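Local coordinates for FAD-binding oxidoreductase (Gulosibacter chungangensis, PDB 7PBG), which uses covalently bound FAD to oxidise 4-alkylphenols such as 4-ethylphenol, dehydrogenating the side chain to give 4-vinylphenol, at residues E488-S491 against I496-R499; E292-E297 against F387-N392; L356-G361 against L367-H372. One frame throughout, in Å; residues are numbered along the deposited sequence.

Contact 1 (E488-S491 against I496-R499); sequences ETYS and IQRR
Tyr490 meets Gln497, and Glu488 meets Arg498, where helix 483-489 gives way to helix 492-508. The joint is a tight turn between two consecutive helices, with Tyr490 at the centre of an inverse gamma turn. The Tyr490 carbonyl faces the second helix through two waters. Along that helix, Ile496 packs on Val191 of the second subunit. At Gln497 the backbone N donates to the first water, which donates to Tyr490 O at 2.9 Å. The Gln497 side chain runs extended beyond CG and brings OE1 obliquely to the Tyr490 ring, 3.5 Å from CD1. Ring and amide planes are 28° apart. The amide NE2 bonds to Gly195 O and Arg193 O of the second subunit, while Tyr490 OH bonds to Ile475 O, so NE2 and OH are held outside the contact. At Arg498 the N reaches the second water, and that water donates to Tyr490 O at 2.6 Å. Two bonds grip this carbonyl. The Arg498 chain bends at chi3 (82°), and its NE pairs with Glu502. Glu488 lies alongside, with its carboxylate tilted 17° from the guanidinium plane. Their salt bridge is long: Glu488 OE1 sits at the guanidinium edge, 3.6 Å from Arg498 NH1.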
loop_
_atom_site.group_PDB
_atom_site.type_symbol
_atom_site.label_atom_id
_atom_site.label_comp_id
_atom_site.label_asym_id
_atom_site.label_seq_id
_atom_site.Cartn_x
_atom_site.Cartn_y
_atom_site.Cartn_z
ATOM N N GLU A 488 4.602 1.986 23.429
ATOM C CA GLU A 488 5.757 1.474 24.218
ATOM C C GLU A 488 5.958 -0.017 23.959
ATOM O O GLU A 488 7.084 -0.515 24.105
ATOM C CB GLU A 488 5.544 1.772 25.711
ATOM C CG GLU A 488 6.748 1.410 26.565
ATOM C CD GLU A 488 7.856 2.464 26.711
ATOM O OE1 GLU A 488 7.741 3.587 26.118
ATOM O OE2 GLU A 488 8.872 2.161 27.399
ATOM N N THR A 489 4.949 -0.731 23.494
ATOM C CA THR A 489 5.149 -2.178 23.174
ATOM C C THR A 489 5.982 -2.385 21.907
ATOM O O THR A 489 6.570 -3.486 21.767
ATOM C CB THR A 489 3.829 -2.946 23.064
ATOM O OG1 THR A 489 3.063 -2.505 21.947
ATOM C CG2 THR A 489 3.012 -2.857 24.333
ATOM N N TYR A 490 6.101 -1.390 21.043
ATOM C CA TYR A 490 6.911 -1.491 19.797
ATOM C C TYR A 490 8.358 -1.133 20.126
ATOM O O TYR A 490 8.885 -0.115 19.666
ATOM C CB TYR A 490 6.301 -0.625 18.700
ATOM C CG TYR A 490 5.007 -1.156 18.141
ATOM C CD1 TYR A 490 4.999 -1.977 17.016
ATOM C CD2 TYR A 490 3.799 -0.863 18.747
ATOM C CE1 TYR A 490 3.816 -2.489 16.519
ATOM C CE2 TYR A 490 2.611 -1.373 18.274
ATOM C CZ TYR A 490 2.617 -2.166 17.133
ATOM O OH TYR A 490 1.456 -2.683 16.665
ATOM N N SER A 491 8.954 -1.943 20.990
ATOM C CA SER A 491 10.162 -1.548 21.762
ATOM C C SER A 491 11.455 -1.894 21.032
ATOM O O SER A 491 12.518 -1.518 21.554
ATOM C CB SER A 491 10.142 -2.182 23.114
ATOM O OG SER A 491 10.256 -3.552 22.972
ATOM N N ILE A 496 12.910 2.499 18.323
ATOM C CA ILE A 496 13.374 3.226 17.110
ATOM C C ILE A 496 12.149 3.634 16.274
ATOM O O ILE A 496 12.218 4.665 15.652
ATOM C CB ILE A 496 14.445 2.456 16.324
ATOM C CG1 ILE A 496 15.059 3.306 15.202
ATOM C CG2 ILE A 496 13.911 1.123 15.821
ATOM C CD1 ILE A 496 15.669 4.633 15.614
ATOM N N GLN A 497 11.049 2.881 16.324
ATOM C CA GLN A 497 9.828 3.227 15.563
ATOM C C GLN A 497 9.295 4.558 16.054
ATOM O O GLN A 497 9.133 5.486 15.226
ATOM C CB GLN A 497 8.744 2.176 15.689
ATOM C CG GLN A 497 8.601 1.350 14.447
ATOM C CD GLN A 497 7.420 0.409 14.469
ATOM O OE1 GLN A 497 6.383 0.617 15.122
ATOM N NE2 GLN A 497 7.593 -0.660 13.728
ATOM N N ARG A 498 9.015 4.642 17.362
ATOM C CA ARG A 498 8.527 5.897 17.984
ATOM C C ARG A 498 9.499 7.029 17.672
ATOM O O ARG A 498 9.053 8.138 17.371
ATOM C CB ARG A 498 8.387 5.748 19.510
ATOM C CG ARG A 498 7.881 6.975 20.268
ATOM C CD ARG A 498 8.098 6.754 21.782
ATOM N NE ARG A 498 9.476 7.078 22.166
ATOM C CZ ARG A 498 10.226 6.412 23.046
ATOM N NH1 ARG A 498 9.737 5.385 23.714
ATOM N NH2 ARG A 498 11.478 6.786 23.262
ATOM N N ARG A 499 10.792 6.817 17.864
ATOM C CA ARG A 499 11.793 7.887 17.650
ATOM C C ARG A 499 11.782 8.343 16.170
ATOM O O ARG A 499 12.008 9.502 15.935
ATOM C CB ARG A 499 13.163 7.404 18.153
ATOM C CG ARG A 499 13.193 7.203 19.662
ATOM C CD ARG A 499 14.557 6.966 20.256
ATOM N NE ARG A 499 15.083 5.655 19.958
ATOM C CZ ARG A 499 16.204 5.385 19.303
ATOM N NH1 ARG A 499 16.958 6.338 18.776
ATOM N NH2 ARG A 499 16.575 4.134 19.156
HETATM O O HOH W 1 10.846 0.010 17.523
HETATM O O HOH W 2 8.398 2.411 19.060
#

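Contact 2 (E292-E297 against F387-N392)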
loop_
_atom_site.group_PDB
_atom_site.type_symbol
_atom_site.label_atom_id
_atom_site.label_comp_id
_atom_site.label_asym_id
_atom_site.label_seq_id
_atom_site.Cartn_x
_atom_site.Cartn_y
_atom_site.Cartn_z
ATOM N N GLU A 292 -30.584 -8.927 29.151
ATOM C CA GLU A 292 -31.559 -9.489 30.123
ATOM C C GLU A 292 -32.455 -10.523 29.435
ATOM O O GLU A 292 -33.108 -11.328 30.181
ATOM C CB GLU A 292 -32.359 -8.373 30.763
ATOM C CG GLU A 292 -31.518 -7.650 31.807
ATOM C CD GLU A 292 -32.274 -6.554 32.529
ATOM O OE1 GLU A 292 -31.994 -6.394 33.734
ATOM O OE2 GLU A 292 -33.166 -5.881 31.899
ATOM N N GLU A 293 -32.509 -10.546 28.100
ATOM C CA GLU A 293 -33.324 -11.590 27.408
ATOM C C GLU A 293 -32.710 -12.950 27.702
ATOM O O GLU A 293 -33.423 -13.991 27.605
ATOM C CB GLU A 293 -33.443 -11.328 25.912
ATOM C CG GLU A 293 -34.221 -10.060 25.580
ATOM C CD GLU A 293 -34.308 -9.737 24.104
ATOM O OE1 GLU A 293 -34.012 -8.600 23.706
ATOM O OE2 GLU A 293 -34.783 -10.611 23.344
ATOM N N TRP A 294 -31.433 -12.980 28.067
ATOM C CA TRP A 294 -30.671 -14.232 28.266
ATOM C C TRP A 294 -30.349 -14.471 29.738
ATOM O O TRP A 294 -30.292 -15.671 30.117
ATOM C CB TRP A 294 -29.377 -14.192 27.441
ATOM C CG TRP A 294 -29.669 -13.715 26.057
ATOM C CD1 TRP A 294 -29.366 -12.508 25.501
ATOM C CD2 TRP A 294 -30.438 -14.430 25.078
ATOM N NE1 TRP A 294 -29.833 -12.441 24.228
ATOM C CE2 TRP A 294 -30.511 -13.597 23.949
ATOM C CE3 TRP A 294 -31.044 -15.680 25.047
ATOM C CZ2 TRP A 294 -31.166 -13.986 22.792
ATOM C CZ3 TRP A 294 -31.731 -16.050 23.915
ATOM C CH2 TRP A 294 -31.786 -15.216 22.797
ATOM N N GLN A 295 -30.081 -13.428 30.497
ATOM C CA GLN A 295 -29.590 -13.583 31.865
ATOM C C GLN A 295 -29.913 -12.324 32.648
ATOM O O GLN A 295 -29.523 -11.251 32.202
ATOM C CB GLN A 295 -28.099 -13.916 31.881
ATOM C CG GLN A 295 -27.495 -13.785 33.262
ATOM C CD GLN A 295 -26.075 -14.287 33.286
ATOM O OE1 GLN A 295 -25.754 -15.278 32.628
ATOM N NE2 GLN A 295 -25.222 -13.576 34.027
ATOM N N THR A 296 -30.657 -12.467 33.749
ATOM C CA THR A 296 -31.015 -11.306 34.605
ATOM C C THR A 296 -29.897 -10.994 35.595
ATOM O O THR A 296 -29.812 -9.791 35.997
ATOM C CB THR A 296 -32.363 -11.489 35.326
ATOM O OG1 THR A 296 -32.383 -12.737 36.012
ATOM C CG2 THR A 296 -33.540 -11.488 34.379
ATOM N N GLU A 297 -29.108 -11.983 36.013
ATOM C CA GLU A 297 -28.036 -11.738 37.003
ATOM C C GLU A 297 -27.017 -10.817 36.351
ATOM O O GLU A 297 -26.594 -11.050 35.225
ATOM C CB GLU A 297 -27.419 -13.052 37.472
ATOM C CG GLU A 297 -28.329 -13.960 38.300
ATOM C CD GLU A 297 -29.242 -14.864 37.469
ATOM O OE1 GLU A 297 -29.183 -14.794 36.205
ATOM O OE2 GLU A 297 -30.085 -15.564 38.068
ATOM N N PHE A 387 -25.198 -1.141 21.500
ATOM C CA PHE A 387 -25.251 0.007 22.453
ATOM C C PHE A 387 -26.441 -0.142 23.414
ATOM O O PHE A 387 -26.507 0.553 24.445
ATOM C CB PHE A 387 -25.318 1.370 21.738
ATOM C CG PHE A 387 -24.237 1.613 20.726
ATOM C CD1 PHE A 387 -22.976 1.093 20.932
ATOM C CD2 PHE A 387 -24.477 2.329 19.565
ATOM C CE1 PHE A 387 -21.988 1.251 19.984
ATOM C CE2 PHE A 387 -23.460 2.554 18.655
ATOM C CZ PHE A 387 -22.216 1.994 18.861
ATOM N N ASP A 388 -27.403 -0.986 23.062
ATOM C CA ASP A 388 -28.636 -1.166 23.857
ATOM C C ASP A 388 -28.560 -2.492 24.601
ATOM O O ASP A 388 -29.531 -2.836 25.277
ATOM C CB ASP A 388 -29.910 -1.073 22.995
ATOM C CG ASP A 388 -30.110 0.290 22.360
ATOM O OD1 ASP A 388 -29.779 1.294 23.004
ATOM O OD2 ASP A 388 -30.524 0.322 21.200
ATOM N N TRP A 389 -27.438 -3.219 24.526
ATOM C CA TRP A 389 -27.320 -4.544 25.200
ATOM C C TRP A 389 -27.673 -4.417 26.678
ATOM O O TRP A 389 -28.340 -5.298 27.224
ATOM C CB TRP A 389 -25.882 -5.011 25.027
ATOM C CG TRP A 389 -25.509 -6.334 25.603
ATOM C CD1 TRP A 389 -24.521 -6.531 26.517
ATOM C CD2 TRP A 389 -25.987 -7.642 25.253
ATOM N NE1 TRP A 389 -24.384 -7.846 26.801
ATOM C CE2 TRP A 389 -25.219 -8.567 25.997
ATOM C CE3 TRP A 389 -26.939 -8.139 24.357
ATOM C CZ2 TRP A 389 -25.421 -9.935 25.893
ATOM C CZ3 TRP A 389 -27.148 -9.493 24.251
ATOM C CH2 TRP A 389 -26.387 -10.375 25.026
ATOM N N PHE A 390 -27.197 -3.332 27.284
ATOM C CA PHE A 390 -27.693 -2.802 28.572
ATOM C C PHE A 390 -27.578 -1.283 28.492
ATOM O O PHE A 390 -26.903 -0.745 27.606
ATOM C CB PHE A 390 -26.930 -3.437 29.735
ATOM C CG PHE A 390 -25.433 -3.299 29.650
ATOM C CD1 PHE A 390 -24.843 -2.077 29.902
ATOM C CD2 PHE A 390 -24.633 -4.382 29.330
ATOM C CE1 PHE A 390 -23.464 -1.950 29.862
ATOM C CE2 PHE A 390 -23.263 -4.248 29.223
ATOM C CZ PHE A 390 -22.676 -3.033 29.513
ATOM N N PRO A 391 -28.161 -0.554 29.453
ATOM C CA PRO A 391 -28.174 0.903 29.368
ATOM C C PRO A 391 -26.750 1.476 29.352
ATOM O O PRO A 391 -25.969 1.101 30.164
ATOM C CB PRO A 391 -29.015 1.350 30.584
ATOM C CG PRO A 391 -29.862 0.158 30.891
ATOM C CD PRO A 391 -29.013 -1.054 30.554
ATOM N N ASN A 392 -26.496 2.381 28.413
ATOM C CA ASN A 392 -25.221 3.139 28.288
ATOM C C ASN A 392 -24.083 2.186 27.876
ATOM O O ASN A 392 -22.918 2.541 28.074
ATOM C CB ASN A 392 -24.848 3.861 29.601
ATOM C CG ASN A 392 -26.019 4.542 30.271
ATOM O OD1 ASN A 392 -26.780 5.242 29.626
ATOM N ND2 ASN A 392 -26.195 4.272 31.551
HETATM O O HOH W 3 -30.114 -5.950 29.288
#
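Trp294 and Trp389 touch at the rims of their indoles, and this one aromatic pair is the tight part of the contact. Trp389 CH2 lies 3.7 Å from Trp294 CD1, and its neighbour CZ3 is 4.0 Å from Trp294 NE1. The five-membered ring of Trp294 and the six-membered ring of Trp389 have centroids 5.7 Å apart and planes at 32°. Neither ring lies over the face of the other, so this is not a stack. The two side chains cross at about a right angle. In Trp389, CG is anti to the backbone N (chi1 -179°), which carries the far end of the indole across to its partner. Both indole N-H groups are used outside the pair: Trp294 NE1 bonds to Ser289 OG, and Trp389 NE1 to Asp426 OD2. These bonds help fix the turn of each ring. Trp294 also packs on Met309 and Leu313 of helix 303-313, while Trp389 rests on Thr282 and Ala286 of helix 281-288. With an alanine here in place of Trp294, the Trp389 rim is likely to lose its only ring neighbour across the contact, and Ser289 OG its indole partner.

The other side is looser and wetter. Glu292 is exposed, and its backbone reaches the second segment through one water. That water takes a bond from Glu292 N at 3.0 Å and donates to Trp389 O at 2.8 Å. Phe387, the first residue of 387-392 and well away from the tryptophans, touches FAD. The contact is loop-to-loop aromatic packing outside the flavin pocket, with the Trp389 side chain about 10 Å from the FAD. Its 387-392 half leads directly into strand 393-402, which bears the covalent flavin ligand His395.

Contact 3 (L356-G361 against L367-H372)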
loop_
_atom_site.group_PDB
_atom_site.type_symbol
_atom_site.label_atom_id
_atom_site.label_comp_id
_atom_site.label_asym_id
_atom_site.label_seq_id
_atom_site.Cartn_x
_atom_site.Cartn_y
_atom_site.Cartn_z
ATOM N N LEU A 356 -31.754 -19.098 3.916
ATOM C CA LEU A 356 -32.161 -18.415 5.149
ATOM C C LEU A 356 -32.424 -16.969 4.759
ATOM O O LEU A 356 -31.703 -16.047 5.152
ATOM C CB LEU A 356 -31.042 -18.510 6.180
ATOM C CG LEU A 356 -31.397 -17.952 7.548
ATOM C CD1 LEU A 356 -32.346 -18.888 8.274
ATOM C CD2 LEU A 356 -30.135 -17.730 8.343
ATOM N N PRO A 357 -33.496 -16.721 3.978
ATOM C CA PRO A 357 -33.818 -15.361 3.556
ATOM C C PRO A 357 -34.365 -14.565 4.744
ATOM O O PRO A 357 -34.823 -15.152 5.727
ATOM C CB PRO A 357 -34.897 -15.564 2.477
ATOM C CG PRO A 357 -35.584 -16.795 2.979
ATOM C CD PRO A 357 -34.495 -17.692 3.538
ATOM N N LEU A 358 -34.362 -13.242 4.617
ATOM C CA LEU A 358 -34.850 -12.353 5.696
ATOM C C LEU A 358 -36.336 -12.602 5.943
ATOM O O LEU A 358 -37.126 -12.512 4.985
ATOM C CB LEU A 358 -34.603 -10.891 5.353
ATOM C CG LEU A 358 -35.078 -9.908 6.412
ATOM C CD1 LEU A 358 -34.250 -10.089 7.667
ATOM C CD2 LEU A 358 -35.002 -8.487 5.892
ATOM N N ARG A 359 -36.674 -12.934 7.188
ATOM C CA ARG A 359 -38.067 -13.194 7.604
ATOM C C ARG A 359 -38.291 -12.539 8.954
ATOM O O ARG A 359 -37.419 -12.623 9.841
ATOM C CB ARG A 359 -38.332 -14.695 7.677
ATOM C CG ARG A 359 -38.272 -15.381 6.323
ATOM C CD ARG A 359 -39.443 -14.996 5.427
ATOM N NE ARG A 359 -39.445 -15.691 4.134
ATOM C CZ ARG A 359 -38.896 -15.233 3.007
ATOM N NH1 ARG A 359 -38.278 -14.060 2.976
ATOM N NH2 ARG A 359 -38.973 -15.956 1.900
ATOM N N GLU A 360 -39.447 -11.907 9.124
ATOM C CA GLU A 360 -39.801 -11.263 10.396
ATOM C C GLU A 360 -39.774 -12.291 11.510
ATOM O O GLU A 360 -40.268 -13.418 11.292
ATOM C CB GLU A 360 -41.230 -10.737 10.338
ATOM C CG GLU A 360 -41.650 -10.118 11.636
ATOM C CD GLU A 360 -42.931 -9.315 11.476
ATOM O OE1 GLU A 360 -43.959 -9.948 11.229
ATOM O OE2 GLU A 360 -42.872 -8.063 11.561
ATOM N N GLY A 361 -39.201 -11.900 12.642
ATOM C CA GLY A 361 -39.096 -12.786 13.802
ATOM C C GLY A 361 -37.896 -13.731 13.709
ATOM O O GLY A 361 -37.623 -14.355 14.685
ATOM N N LEU A 367 -29.547 -11.500 11.222
ATOM C CA LEU A 367 -28.073 -11.420 11.397
ATOM C C LEU A 367 -27.369 -11.685 10.084
ATOM O O LEU A 367 -26.488 -10.896 9.675
ATOM C CB LEU A 367 -27.660 -12.411 12.462
ATOM C CG LEU A 367 -28.016 -12.005 13.887
ATOM C CD1 LEU A 367 -27.879 -13.205 14.811
ATOM C CD2 LEU A 367 -27.152 -10.840 14.362
ATOM N N LEU A 368 -27.813 -12.696 9.340
ATOM C CA LEU A 368 -27.161 -12.969 8.054
ATOM C C LEU A 368 -27.442 -11.808 7.115
ATOM O O LEU A 368 -26.594 -11.438 6.293
ATOM C CB LEU A 368 -27.669 -14.316 7.505
ATOM C CG LEU A 368 -27.226 -14.654 6.093
ATOM C CD1 LEU A 368 -25.711 -14.685 5.952
ATOM C CD2 LEU A 368 -27.804 -15.987 5.701
ATOM N N ASN A 369 -28.684 -11.310 7.104
ATOM C CA ASN A 369 -29.047 -10.224 6.195
ATOM C C ASN A 369 -28.173 -8.983 6.447
ATOM O O ASN A 369 -27.762 -8.383 5.486
ATOM C CB ASN A 369 -30.530 -9.892 6.295
ATOM C CG ASN A 369 -30.920 -8.817 5.293
ATOM O OD1 ASN A 369 -30.882 -9.049 4.082
ATOM N ND2 ASN A 369 -31.145 -7.606 5.777
ATOM N N ALA A 370 -27.887 -8.651 7.702
ATOM C CA ALA A 370 -27.068 -7.493 8.062
ATOM C C ALA A 370 -25.660 -7.667 7.466
ATOM O O ALA A 370 -25.087 -6.687 6.904
ATOM C CB ALA A 370 -27.054 -7.355 9.558
ATOM N N ARG A 371 -25.102 -8.873 7.540
ATOM C CA ARG A 371 -23.755 -9.110 6.987
ATOM C C ARG A 371 -23.801 -9.125 5.471
ATOM O O ARG A 371 -22.849 -8.622 4.829
ATOM C CB ARG A 371 -23.154 -10.405 7.533
ATOM C CG ARG A 371 -23.072 -10.457 9.052
ATOM C CD ARG A 371 -22.531 -9.221 9.708
ATOM N NE ARG A 371 -21.207 -8.795 9.269
ATOM C CZ ARG A 371 -20.486 -7.853 9.873
ATOM N NH1 ARG A 371 -19.254 -7.587 9.470
ATOM N NH2 ARG A 371 -20.992 -7.233 10.928
ATOM N N HIS A 372 -24.820 -9.763 4.900
ATOM C CA HIS A 372 -24.994 -9.790 3.445
ATOM C C HIS A 372 -24.997 -8.350 2.928
ATOM O O HIS A 372 -24.409 -8.086 1.883
ATOM C CB HIS A 372 -26.265 -10.536 3.113
ATOM C CG HIS A 372 -26.562 -10.532 1.653
ATOM N ND1 HIS A 372 -25.756 -11.161 0.764
ATOM C CD2 HIS A 372 -27.586 -9.988 0.955
ATOM C CE1 HIS A 372 -26.275 -11.035 -0.439
ATOM N NE2 HIS A 372 -27.406 -10.310 -0.354
#
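Leu356 and Leu368 meet methyl to methyl, with CD2 of Leu356 3.9 Å from CD2 of Leu368. In both leucines CB points toward the other segment. CG is anti to the backbone N, chi1 -175° in Leu356 and 172° in Leu368, and this extends each chain in that direction. The two cross at a slant. The same Leu368 methyl also lies 3.9 Å from Leu356 O, so it touches backbone as well as side chain. Leu368 continues inward onto Tyr321 of strand 318-326.

The second pair is Leu358 and Asn369, where the CA atoms are 6.2 Å apart. Here the segment leading out of strand 349-352 folds back along helix 363-375, the helix it is about to enter. This is a strand-to-helix connection packed on the first turns of its own helix. Arg359 N bonds to Ser365 OG in that helix.

Leu358 has the same extended first torsion (chi1 180°), and so does Asn369. Leu358 lays its two methyls along one side of the Asn369 side chain. CD1 of Leu358 is 4.0 Å from Asn369 CB, and CD2 of Leu358 is 4.0 Å from Asn369 ND2. The amide takes part here by packing alone; its ND2 makes a weak hydrogen bond to Glu373 OE2. Arg359 folds back on its own segment, and its NH1 donates to Leu358 O at 2.8 Å from above the carbonyl plane.

Contact 2 is the buried one; contacts 1 and 3 each mix buried and exposed residues. Contact 3 is nested within the chain loop closed by contact 2, and their nearest atoms are about 9 Å apart. Contact 1 lies on the opposite side of the chain's centre from contact 3. They share no helix or strand. Contacts 1 and 3 are local, joining segments close in sequence at a helix, whereas contact 2 joins distant loops. Contact 1 has two water bridges and a long, partly exposed ion pair beside residues that meet the second subunit. Contact 2 has one bridge and aromatic rims. Contact 3 sets leucine methyls against a leucine and an asparagine amide.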